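Local coordinates for uncharacterized protein (Borrelia turicatae, PDB 5VJ4) that is of unknown function but is a putative surface protein of a relapsing fever spirochete that probably binds lipid, at residues 92-104 with 116-128. Sequence-based numbering, arbitrary orientation.
With SO4 (sulfate ion), chain C.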
ATOM      1  N   GLU A  92       5.369 -36.207  -6.146  1.00 81.00           N
ATOM      2  CA  GLU A  92       6.265 -35.136  -6.680  1.00100.91           C
ATOM      3  C   GLU A  92       7.407 -34.772  -5.744  1.00111.79           C
ATOM      4  O   GLU A  92       7.189 -34.320  -4.606  1.00107.57           O
ATOM      5  CB  GLU A  92       5.486 -33.870  -7.110  1.00 98.76           C
ATOM      6  CG  GLU A  92       5.358 -33.685  -8.630  1.00 96.96           C
ATOM      7  CD  GLU A  92       6.650 -33.976  -9.404  1.00111.11           C
ATOM      8  OE1 GLU A  92       7.756 -33.692  -8.886  1.00103.74           O
ATOM      9  OE2 GLU A  92       6.566 -34.515 -10.530  1.00117.54           O
ATOM     10  N   GLU A  93       8.629 -34.973  -6.234  1.00133.83           N
ATOM     11  CA  GLU A  93       9.840 -34.583  -5.505  1.00130.28           C
ATOM     12  C   GLU A  93      10.004 -33.059  -5.460  1.00144.77           C
ATOM     13  O   GLU A  93      10.591 -32.534  -4.514  1.00119.60           O
ATOM     14  CB  GLU A  93      11.092 -35.248  -6.094  1.00 87.42           C
ATOM     15  N   ALA A  94       9.481 -32.359  -6.472  1.00131.54           N
ATOM     16  CA  ALA A  94       9.505 -30.894  -6.493  1.00102.25           C
ATOM     17  C   ALA A  94       8.632 -30.275  -5.402  1.00111.37           C
ATOM     18  O   ALA A  94       8.959 -29.197  -4.894  1.00 93.32           O
ATOM     19  CB  ALA A  94       9.116 -30.352  -7.856  1.00 79.58           C
ATOM     20  N   LEU A  95       7.543 -30.957  -5.035  1.00 91.86           N
ATOM     21  CA  LEU A  95       6.682 -30.486  -3.945  1.00 74.49           C
ATOM     22  C   LEU A  95       7.026 -31.023  -2.569  1.00 73.08           C
ATOM     23  O   LEU A  95       6.330 -30.726  -1.607  1.00 76.78           O
ATOM     24  CB  LEU A  95       5.205 -30.683  -4.263  1.00 57.16           C
ATOM     25  CG  LEU A  95       4.577 -29.437  -4.911  1.00 69.30           C
ATOM     26  CD1 LEU A  95       5.224 -29.099  -6.239  1.00 68.95           C
ATOM     27  CD2 LEU A  95       3.077 -29.570  -5.111  1.00 76.36           C
ATOM     28  N   ALA A  96       8.119 -31.781  -2.489  1.00 88.39           N
ATOM     29  CA  ALA A  96       8.550 -32.419  -1.248  1.00 84.41           C
ATOM     30  C   ALA A  96       8.949 -31.452  -0.129  1.00 67.30           C
ATOM     31  O   ALA A  96       8.918 -31.802   1.055  1.00 92.06           O
ATOM     32  CB  ALA A  96       9.654 -33.417  -1.519  1.00 75.52           C
ATOM     33  N   TYR A  97       9.291 -30.228  -0.489  1.00 76.49           N
ATOM     34  CA  TYR A  97       9.662 -29.239   0.527  1.00 77.17           C
ATOM     35  C   TYR A  97       8.447 -28.698   1.301  1.00 77.77           C
ATOM     36  O   TYR A  97       8.626 -27.950   2.287  1.00 63.59           O
ATOM     37  CB  TYR A  97      10.472 -28.081  -0.103  1.00 69.71           C
ATOM     38  CG  TYR A  97       9.633 -27.139  -0.941  1.00 74.46           C
ATOM     39  CD1 TYR A  97       9.213 -27.510  -2.233  1.00 62.67           C
ATOM     40  CD2 TYR A  97       9.226 -25.880  -0.435  1.00 61.07           C
ATOM     41  CE1 TYR A  97       8.419 -26.663  -2.998  1.00 66.94           C
ATOM     42  CE2 TYR A  97       8.426 -25.025  -1.205  1.00 67.65           C
ATOM     43  CZ  TYR A  97       8.032 -25.420  -2.482  1.00 75.54           C
ATOM     44  OH  TYR A  97       7.249 -24.597  -3.252  1.00 79.30           O
ATOM     45  N   LEU A  98       7.232 -29.071   0.870  1.00 63.24           N
ATOM     46  CA  LEU A  98       6.029 -28.426   1.377  1.00 84.43           C
ATOM     47  C   LEU A  98       5.526 -28.840   2.768  1.00108.64           C
ATOM     48  O   LEU A  98       5.265 -27.973   3.621  1.00115.10           O
ATOM     49  CB  LEU A  98       4.920 -28.442   0.332  1.00 76.46           C
ATOM     50  CG  LEU A  98       5.053 -27.282  -0.653  1.00 64.91           C
ATOM     51  CD1 LEU A  98       3.897 -27.241  -1.638  1.00 64.32           C
ATOM     52  CD2 LEU A  98       5.145 -25.960   0.075  1.00 47.65           C
ATOM     53  N   ASN A  99       5.376 -30.143   2.990  1.00 98.79           N
ATOM     54  CA  ASN A  99       5.042 -30.681   4.341  1.00152.48           C
ATOM     55  C   ASN A  99       3.680 -30.234   4.913  1.00114.69           C
ATOM     56  O   ASN A  99       3.460 -30.291   6.120  1.00127.10           O
ATOM     57  CB  ASN A  99       6.158 -30.366   5.374  1.00129.44           C
ATOM     58  CG  ASN A  99       7.534 -30.896   4.972  1.00140.73           C
ATOM     59  OD1 ASN A  99       7.671 -31.894   4.253  1.00133.01           O
ATOM     60  ND2 ASN A  99       8.573 -30.232   5.469  1.00124.12           N
ATOM     61  N   GLU A 100       2.778 -29.795   4.039  1.00 90.08           N
ATOM     62  CA  GLU A 100       1.484 -29.249   4.439  1.00 72.21           C
ATOM     63  C   GLU A 100       0.472 -29.401   3.340  1.00 65.98           C
ATOM     64  O   GLU A 100       0.711 -29.008   2.195  1.00 77.30           O
ATOM     65  CB  GLU A 100       1.572 -27.777   4.813  1.00 64.80           C
ATOM     66  CG  GLU A 100       1.496 -27.509   6.307  1.00112.91           C
ATOM     67  CD  GLU A 100       1.033 -26.099   6.620  1.00120.37           C
ATOM     68  OE1 GLU A 100       0.194 -25.553   5.857  1.00 95.19           O
ATOM     69  OE2 GLU A 100       1.509 -25.541   7.637  1.00120.54           O
ATOM     70  N   THR A 101      -0.674 -29.963   3.715  1.00 70.22           N
ATOM     71  CA  THR A 101      -1.688 -30.436   2.777  1.00 67.61           C
ATOM     72  C   THR A 101      -3.042 -30.440   3.465  1.00 62.42           C
ATOM     73  O   THR A 101      -3.130 -30.168   4.667  1.00 62.26           O
ATOM     74  CB  THR A 101      -1.338 -31.858   2.284  1.00 70.49           C
ATOM     75  OG1 THR A 101      -2.446 -32.422   1.563  1.00 82.17           O
ATOM     76  CG2 THR A 101      -0.956 -32.738   3.475  1.00 49.50           C
ATOM     77  N   VAL A 102      -4.085 -30.758   2.709  1.00 53.71           N
ATOM     78  CA  VAL A 102      -5.438 -30.816   3.245  1.00 68.00           C
ATOM     79  C   VAL A 102      -5.556 -31.803   4.412  1.00 82.01           C
ATOM     80  O   VAL A 102      -5.007 -32.905   4.343  1.00 85.12           O
ATOM     81  CB  VAL A 102      -6.433 -31.214   2.144  1.00 58.14           C
ATOM     82  CG1 VAL A 102      -7.847 -31.068   2.644  1.00 60.49           C
ATOM     83  CG2 VAL A 102      -6.265 -30.312   0.947  1.00 47.41           C
ATOM     84  N   ILE A 103      -6.252 -31.398   5.475  1.00 73.97           N
ATOM     85  CA  ILE A 103      -6.560 -32.319   6.561  1.00 58.07           C
ATOM     86  C   ILE A 103      -7.999 -32.757   6.516  1.00 59.02           C
ATOM     87  O   ILE A 103      -8.279 -33.941   6.692  1.00 62.74           O
ATOM     88  CB  ILE A 103      -6.280 -31.742   7.953  1.00 54.61           C
ATOM     89  CG1 ILE A 103      -4.769 -31.564   8.185  1.00 42.31           C
ATOM     90  CG2 ILE A 103      -6.849 -32.638   9.041  1.00 61.89           C
ATOM     91  CD1 ILE A 103      -3.931 -32.717   7.720  1.00 57.59           C
ATOM     92  N   ASP A 104      -8.897 -31.805   6.316  1.00 54.04           N
ATOM     93  CA  ASP A 104     -10.333 -32.084   6.292  1.00 65.31           C
ATOM     94  C   ASP A 104     -10.701 -33.236   5.383  1.00 67.85           C
ATOM     95  O   ASP A 104     -10.519 -33.162   4.174  1.00 87.69           O
ATOM     96  CB  ASP A 104     -11.133 -30.865   5.892  1.00 52.70           C
ATOM     97  CG  ASP A 104     -12.614 -31.133   5.862  1.00 70.71           C
ATOM     98  OD1 ASP A 104     -13.095 -31.966   6.659  1.00112.97           O
ATOM     99  OD2 ASP A 104     -13.315 -30.520   5.036  1.00 85.86           O
ATOM    100  N   VAL A 116      -7.057 -36.109  -7.826  1.00 49.64           N
ATOM    101  CA  VAL A 116      -5.975 -35.227  -7.453  1.00 66.87           C
ATOM    102  C   VAL A 116      -4.923 -36.057  -6.702  1.00 55.83           C
ATOM    103  O   VAL A 116      -5.248 -36.751  -5.748  1.00 70.52           O
ATOM    104  CB  VAL A 116      -6.468 -33.945  -6.731  1.00 41.32           C
ATOM    105  N   SER A 117      -3.693 -36.010  -7.219  1.00 49.54           N
ATOM    106  CA  SER A 117      -2.443 -36.495  -6.596  1.00 55.78           C
ATOM    107  C   SER A 117      -2.143 -35.916  -5.213  1.00 70.74           C
ATOM    108  O   SER A 117      -2.904 -35.080  -4.708  1.00 99.92           O
ATOM    109  CB  SER A 117      -1.263 -36.144  -7.508  1.00 56.76           C
ATOM    110  OG  SER A 117      -1.446 -34.848  -8.076  1.00 91.59           O
ATOM    111  N   ARG A 118      -1.008 -36.332  -4.639  1.00 72.08           N
ATOM    112  CA  ARG A 118      -0.552 -35.845  -3.320  1.00102.46           C
ATOM    113  C   ARG A 118      -0.185 -34.398  -3.469  1.00 79.36           C
ATOM    114  O   ARG A 118      -0.631 -33.558  -2.695  1.00 96.58           O
ATOM    115  CB  ARG A 118       0.655 -36.635  -2.724  1.00 94.93           C
ATOM    116  CG  ARG A 118       0.337 -37.990  -2.089  1.00129.70           C
ATOM    117  CD  ARG A 118       0.026 -39.013  -3.176  1.00163.47           C
ATOM    118  NE  ARG A 118      -0.774 -40.165  -2.779  1.00127.27           N
ATOM    119  CZ  ARG A 118      -1.700 -40.721  -3.557  1.00 98.17           C
ATOM    120  NH1 ARG A 118      -1.967 -40.225  -4.760  1.00 70.03           N
ATOM    121  NH2 ARG A 118      -2.386 -41.760  -3.116  1.00108.29           N
ATOM    122  N   SER A 119       0.614 -34.124  -4.494  1.00 74.14           N
ATOM    123  CA  SER A 119       1.076 -32.787  -4.800  1.00 84.73           C
ATOM    124  C   SER A 119      -0.120 -31.852  -5.017  1.00 85.66           C
ATOM    125  O   SER A 119      -0.174 -30.770  -4.443  1.00 78.77           O
ATOM    126  CB  SER A 119       2.014 -32.829  -6.008  1.00 82.29           C
ATOM    127  OG  SER A 119       1.386 -33.457  -7.101  1.00 92.38           O
ATOM    128  N   GLY A 120      -1.097 -32.304  -5.799  1.00 68.94           N
ATOM    129  CA  GLY A 120      -2.350 -31.561  -5.988  1.00 65.20           C
ATOM    130  C   GLY A 120      -3.044 -31.199  -4.695  1.00 57.01           C
ATOM    131  O   GLY A 120      -3.592 -30.121  -4.576  1.00 85.37           O
ATOM    132  N   ARG A 121      -3.021 -32.109  -3.724  1.00 77.68           N
ATOM    133  CA  ARG A 121      -3.570 -31.841  -2.399  1.00 58.32           C
ATOM    134  C   ARG A 121      -2.782 -30.715  -1.780  1.00 59.82           C
ATOM    135  O   ARG A 121      -3.366 -29.753  -1.260  1.00 72.90           O
ATOM    136  CB  ARG A 121      -3.520 -33.082  -1.503  1.00 51.81           C
ATOM    137  CG  ARG A 121      -4.669 -34.059  -1.702  1.00 55.02           C
ATOM    138  CD  ARG A 121      -4.582 -35.218  -0.711  1.00 54.98           C
ATOM    139  NE  ARG A 121      -4.440 -36.465  -1.448  1.00 71.46           N
ATOM    140  CZ  ARG A 121      -3.358 -37.239  -1.431  1.00 77.33           C
ATOM    141  NH1 ARG A 121      -2.326 -36.929  -0.667  1.00 92.04           N
ATOM    142  NH2 ARG A 121      -3.326 -38.356  -2.151  1.00148.43           N
ATOM    143  N   LYS A 122      -1.457 -30.821  -1.862  1.00 49.44           N
ATOM    144  CA  LYS A 122      -0.570 -29.823  -1.280  1.00 52.57           C
ATOM    145  C   LYS A 122      -0.832 -28.425  -1.885  1.00 61.71           C
ATOM    146  O   LYS A 122      -0.779 -27.424  -1.171  1.00 71.32           O
ATOM    147  CB  LYS A 122       0.879 -30.232  -1.495  1.00 52.79           C
ATOM    148  CG  LYS A 122       1.514 -30.988  -0.355  1.00 55.76           C
ATOM    149  CD  LYS A 122       2.839 -31.617  -0.770  1.00 54.72           C
ATOM    150  CE  LYS A 122       3.695 -31.906   0.450  1.00 75.42           C
ATOM    151  NZ  LYS A 122       4.976 -32.541   0.061  1.00 84.36           N
ATOM    152  N   ALA A 123      -1.122 -28.379  -3.190  1.00 42.01           N
ATOM    153  CA  ALA A 123      -1.432 -27.140  -3.886  1.00 55.93           C
ATOM    154  C   ALA A 123      -2.720 -26.531  -3.369  1.00 61.71           C
ATOM    155  O   ALA A 123      -2.754 -25.361  -2.983  1.00 79.16           O
ATOM    156  CB  ALA A 123      -1.511 -27.360  -5.398  1.00 53.56           C
ATOM    157  N   ILE A 124      -3.782 -27.322  -3.373  1.00 56.90           N
ATOM    158  CA  ILE A 124      -5.059 -26.879  -2.832  1.00 56.67           C
ATOM    159  C   ILE A 124      -4.880 -26.325  -1.409  1.00 58.51           C
ATOM    160  O   ILE A 124      -5.386 -25.263  -1.092  1.00 56.73           O
ATOM    161  CB  ILE A 124      -6.103 -27.999  -2.895  1.00 51.50           C
ATOM    162  CG1 ILE A 124      -6.431 -28.304  -4.359  1.00 53.80           C
ATOM    163  CG2 ILE A 124      -7.367 -27.598  -2.179  1.00 50.33           C
ATOM    164  CD1 ILE A 124      -7.356 -27.320  -5.035  1.00 55.65           C
ATOM    165  N   SER A 125      -4.098 -27.000  -0.581  1.00 50.43           N
ATOM    166  CA  SER A 125      -3.856 -26.484   0.736  1.00 49.07           C
ATOM    167  C   SER A 125      -3.178 -25.114   0.681  1.00 58.93           C
ATOM    168  O   SER A 125      -3.503 -24.216   1.465  1.00 79.94           O
ATOM    169  CB  SER A 125      -3.030 -27.441   1.554  1.00 49.03           C
ATOM    170  OG  SER A 125      -2.550 -26.759   2.699  1.00 64.69           O
ATOM    171  N   TYR A 126      -2.252 -24.959  -0.254  1.00 59.87           N
ATOM    172  CA  TYR A 126      -1.569 -23.681  -0.461  1.00 60.61           C
ATOM    173  C   TYR A 126      -2.527 -22.531  -0.825  1.00 58.26           C
ATOM    174  O   TYR A 126      -2.663 -21.605  -0.032  1.00 57.78           O
ATOM    175  CB  TYR A 126      -0.508 -23.847  -1.520  1.00 50.92           C
ATOM    176  CG  TYR A 126       0.294 -22.624  -1.812  1.00 60.35           C
ATOM    177  CD1 TYR A 126       1.318 -22.219  -0.948  1.00 58.43           C
ATOM    178  CD2 TYR A 126       0.083 -21.897  -3.004  1.00 62.75           C
ATOM    179  CE1 TYR A 126       2.092 -21.102  -1.246  1.00 61.12           C
ATOM    180  CE2 TYR A 126       0.854 -20.788  -3.320  1.00 43.62           C
ATOM    181  CZ  TYR A 126       1.842 -20.386  -2.431  1.00 58.69           C
ATOM    182  OH  TYR A 126       2.573 -19.269  -2.724  1.00 71.70           O
ATOM    183  N   ILE A 127      -3.202 -22.591  -1.980  1.00 40.14           N
ATOM    184  CA  ILE A 127      -4.113 -21.516  -2.323  1.00 53.03           C
ATOM    185  C   ILE A 127      -5.274 -21.380  -1.356  1.00 61.67           C
ATOM    186  O   ILE A 127      -6.016 -20.404  -1.416  1.00 73.16           O
ATOM    187  CB  ILE A 127      -4.652 -21.577  -3.749  1.00 50.14           C
ATOM    188  CG1 ILE A 127      -5.424 -22.866  -3.970  1.00 52.06           C
ATOM    189  CG2 ILE A 127      -3.512 -21.403  -4.725  1.00 65.13           C
ATOM    190  CD1 ILE A 127      -6.134 -22.886  -5.306  1.00 62.29           C
ATOM    191  N   GLN A 128      -5.425 -22.344  -0.461  1.00 60.29           N
ATOM    192  CA  GLN A 128      -6.512 -22.279   0.505  1.00 68.52           C
ATOM    193  C   GLN A 128      -6.340 -21.080   1.442  1.00 65.22           C
ATOM    194  O   GLN A 128      -7.312 -20.433   1.817  1.00 56.24           O
ATOM    195  CB  GLN A 128      -6.554 -23.549   1.325  1.00 71.65           C
ATOM    196  CG  GLN A 128      -7.911 -23.912   1.886  1.00 67.58           C
ATOM    197  CD  GLN A 128      -7.773 -24.839   3.064  1.00 66.10           C
ATOM    198  OE1 GLN A 128      -7.033 -25.832   3.029  1.00 71.20           O
ATOM    199  NE2 GLN A 128      -8.457 -24.507   4.130  1.00 81.28           N
TER
HETATM  200  S   SO4 C 501      -7.800 -28.109   6.737  1.00 67.78           S
HETATM  201  O1  SO4 C 501      -7.704 -26.688   6.348  1.00106.36           O
HETATM  202  O2  SO4 C 501      -7.933 -28.940   5.522  1.00 81.36           O
HETATM  203  O3  SO4 C 501      -6.540 -28.494   7.367  1.00 56.14           O
HETATM  204  O4  SO4 C 501      -8.965 -28.305   7.651  1.00 80.47           O
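Lys-122 leaves the helix with chi1 at -95° and then runs nearly straight from CG to NZ (chi4 179°), past Glu-100 and Leu-98 to Leu-95. Its NZ donates a hydrogen bond of 2.8 Å to Leu-95 O. NZ stands above the carbonyl plane, 44° out of it. Leu-98 N bonds the same oxygen from the opposite face, within a type I turn from Leu-95 to Leu-98. Two donors thus grip one carbonyl. Lys-122 CE packs 3.7 Å from Leu-98 CB, and its CG passes beside the carbonyl oxygen of Glu-100. The contact lays the N-terminal loop of a mostly helical chain across helix 118-128, just before the loop enters helix 105-114. At the start of the helix, Leu-95 CD2 sits 3.5 Å from Ser-119 CB. The side chains of Thr-101 and Arg-121 lie side by side, pointing the same way, with Thr-101 OG1 against Arg-121 CB. Ser-125 CB meets the backbone at Thr-101 CA. Val-102 turns CG2 to Ile-124 CG2, 4.3 Å away, and also packs on Leu-107, Ile-108 and Leu-111 of helix 105-114. A sulfate, probably from the crystallisation liquor, bridges the far end. Ile-103 N and Asp-104 N both bond its O2, at 3.0 and 3.1 Å, while Gln-128 NE2 bonds O1.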